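Local coordinates for protein pid-3 (Caenorhabditis elegans, PDB 7OCZ) that probably acts in piRNA biogenesis and chromosome segregation through a small domain with an RRM-like fold, at residues 12-17 with 50-55. Residues are numbered along the deposited sequence; the frame is centred on the assembly and turned at random.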
loop_
_atom_site.group_PDB
_atom_site.type_symbol
_atom_site.label_atom_id
_atom_site.label_comp_id
_atom_site.label_asym_id
_atom_site.label_seq_id
_atom_site.Cartn_x
_atom_site.Cartn_y
_atom_site.Cartn_z
ATOM N N GLU A 12 15.778 -13.783 0.145
ATOM C CA GLU A 12 16.663 -12.696 0.547
ATOM C C GLU A 12 15.987 -11.335 0.444
ATOM O O GLU A 12 16.458 -10.371 1.060
ATOM C CB GLU A 12 17.932 -12.716 -0.307
ATOM C CG GLU A 12 18.638 -14.068 -0.334
ATOM C CD GLU A 12 19.877 -14.109 0.544
ATOM O OE1 GLU A 12 20.405 -13.027 0.883
ATOM O OE2 GLU A 12 20.327 -15.224 0.887
ATOM N N ASN A 13 14.906 -11.232 -0.325
ATOM C CA ASN A 13 14.184 -9.977 -0.487
ATOM C C ASN A 13 13.053 -9.811 0.516
ATOM O O ASN A 13 12.302 -8.831 0.421
ATOM C CB ASN A 13 13.617 -9.871 -1.912
ATOM C CG ASN A 13 14.663 -10.122 -2.985
ATOM O OD1 ASN A 13 15.859 -9.929 -2.769
ATOM N ND2 ASN A 13 14.209 -10.555 -4.158
ATOM N N MET A 14 12.914 -10.726 1.472
ATOM C CA MET A 14 11.748 -10.784 2.341
ATOM C C MET A 14 12.027 -10.122 3.675
ATOM O O MET A 14 13.114 -10.263 4.238
ATOM C CB MET A 14 11.316 -12.224 2.602
ATOM C CG MET A 14 11.347 -13.076 1.379
ATOM S SD MET A 14 9.805 -12.934 0.502
ATOM C CE MET A 14 8.864 -14.211 1.337
ATOM N N LEU A 15 11.015 -9.445 4.188
ATOM C CA LEU A 15 11.069 -8.760 5.465
ATOM C C LEU A 15 10.016 -9.370 6.383
ATOM O O LEU A 15 8.909 -9.680 5.944
ATOM C CB LEU A 15 10.804 -7.264 5.250
ATOM C CG LEU A 15 10.828 -6.300 6.420
ATOM C CD1 LEU A 15 12.278 -6.237 6.871
ATOM C CD2 LEU A 15 10.330 -4.934 6.011
ATOM N N LYS A 16 10.358 -9.559 7.648
ATOM C CA LYS A 16 9.397 -9.957 8.668
ATOM C C LYS A 16 8.998 -8.723 9.462
ATOM O O LYS A 16 9.868 -7.988 9.930
ATOM C CB LYS A 16 10.001 -10.992 9.618
ATOM C CG LYS A 16 10.217 -12.359 9.025
ATOM C CD LYS A 16 11.083 -13.211 9.953
ATOM C CE LYS A 16 10.264 -13.910 11.007
ATOM N NZ LYS A 16 11.069 -15.002 11.632
ATOM N N ILE A 17 7.697 -8.507 9.635
ATOM C CA ILE A 17 7.210 -7.326 10.346
ATOM C C ILE A 17 6.087 -7.739 11.290
ATOM O O ILE A 17 5.199 -8.508 10.909
ATOM C CB ILE A 17 6.754 -6.222 9.366
ATOM C CG1 ILE A 17 6.279 -4.976 10.122
ATOM C CG2 ILE A 17 5.699 -6.748 8.392
ATOM C CD1 ILE A 17 6.191 -3.720 9.257
ATOM N N VAL A 50 4.810 -11.269 6.404
ATOM C CA VAL A 50 6.061 -11.334 5.657
ATOM C C VAL A 50 5.864 -10.541 4.373
ATOM O O VAL A 50 4.838 -10.689 3.699
ATOM C CB VAL A 50 6.481 -12.787 5.362
ATOM C CG1 VAL A 50 7.722 -12.816 4.488
ATOM C CG2 VAL A 50 6.742 -13.533 6.661
ATOM N N VAL A 51 6.836 -9.697 4.039
ATOM C CA VAL A 51 6.701 -8.726 2.961
ATOM C C VAL A 51 7.877 -8.878 2.007
ATOM O O VAL A 51 9.034 -8.891 2.439
ATOM C CB VAL A 51 6.632 -7.289 3.519
ATOM C CG1 VAL A 51 6.576 -6.272 2.392
ATOM C CG2 VAL A 51 5.448 -7.132 4.470
ATOM N N ALA A 52 7.585 -8.990 0.713
ATOM C CA ALA A 52 8.617 -9.084 -0.311
ATOM C C ALA A 52 8.995 -7.681 -0.767
ATOM O O ALA A 52 8.144 -6.938 -1.267
ATOM C CB ALA A 52 8.133 -9.915 -1.498
ATOM N N LEU A 53 10.259 -7.315 -0.577
ATOM C CA LEU A 53 10.792 -6.064 -1.091
ATOM C C LEU A 53 11.571 -6.332 -2.377
ATOM O O LEU A 53 11.558 -7.440 -2.922
ATOM C CB LEU A 53 11.657 -5.367 -0.043
ATOM C CG LEU A 53 10.966 -5.022 1.280
ATOM C CD1 LEU A 53 11.877 -4.158 2.123
ATOM C CD2 LEU A 53 9.626 -4.332 1.046
ATOM N N GLU A 54 12.263 -5.302 -2.868
ATOM C CA GLU A 54 12.941 -5.408 -4.158
ATOM C C GLU A 54 14.185 -6.287 -4.068
ATOM O O GLU A 54 14.396 -7.167 -4.910
ATOM C CB GLU A 54 13.301 -4.015 -4.672
ATOM C CG GLU A 54 12.218 -3.356 -5.505
ATOM C CD GLU A 54 11.999 -4.069 -6.826
ATOM O OE1 GLU A 54 10.995 -4.801 -6.956
ATOM O OE2 GLU A 54 12.848 -3.914 -7.729
ATOM N N ASN A 55 15.025 -6.063 -3.062
ATOM C CA ASN A 55 16.268 -6.814 -2.925
ATOM C C ASN A 55 16.740 -6.728 -1.480
ATOM O O ASN A 55 16.095 -6.110 -0.629
ATOM C CB ASN A 55 17.345 -6.299 -3.885
ATOM C CG ASN A 55 17.613 -4.814 -3.723
ATOM O OD1 ASN A 55 17.811 -4.312 -2.614
ATOM N ND2 ASN A 55 17.632 -4.099 -4.844
#
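Leu15 and Val51 form an antiparallel hydrogen-bonded pair, flanked by the non-hydrogen-bonded pairs Met14-Ala52 and Lys16-Val50. Leu15 N gives its hydrogen to Val51 O at 2.7 Å and Leu15 O takes one from Val51 N at 2.8 Å. Leu53 N also donates to Asn13 O at 2.7 Å. Leu15, Ile17 and Val51 are buried together on one face, where Ile17 CG2 meets Val51 CG2 at 3.9 Å and Leu15 CD2 faces Leu53 CD1 at 4.3 Å. The other face is more open to solvent, although the closest side-chain touch lies there: Met14 bends at chi2 and chi3 (both -87°), which carries SD over Ala52 CB and lays CE against Val50 CG1 at 3.6 Å, while exposed Lys16 runs outward past Val50. Asn13 lies along the Leu53-Asn55 backbone, CB against Leu53 O and OD1 3.1 Å from Asn55 CA. A glycine here would probably strip the Leu53-Asn55 backbone of the CB and amide that lie against Leu53 O and Asn55 CA. Asn55 itself caps the next helix, its OD1 accepting from Gln58 N. Strand 14-18 lies between 48-52 and 75-81 in the antiparallel sheet, with 40-45 beyond 48-52 and the short 70-72 beyond 75-81, an RRM-like βαββαβ core with an extra short strand. Strand 40-45 flanks Val50 and Val51, strand 75-81 lines the other edge of 14-18, and helix 56-66 packs on Leu15 and Leu53 through Ala62.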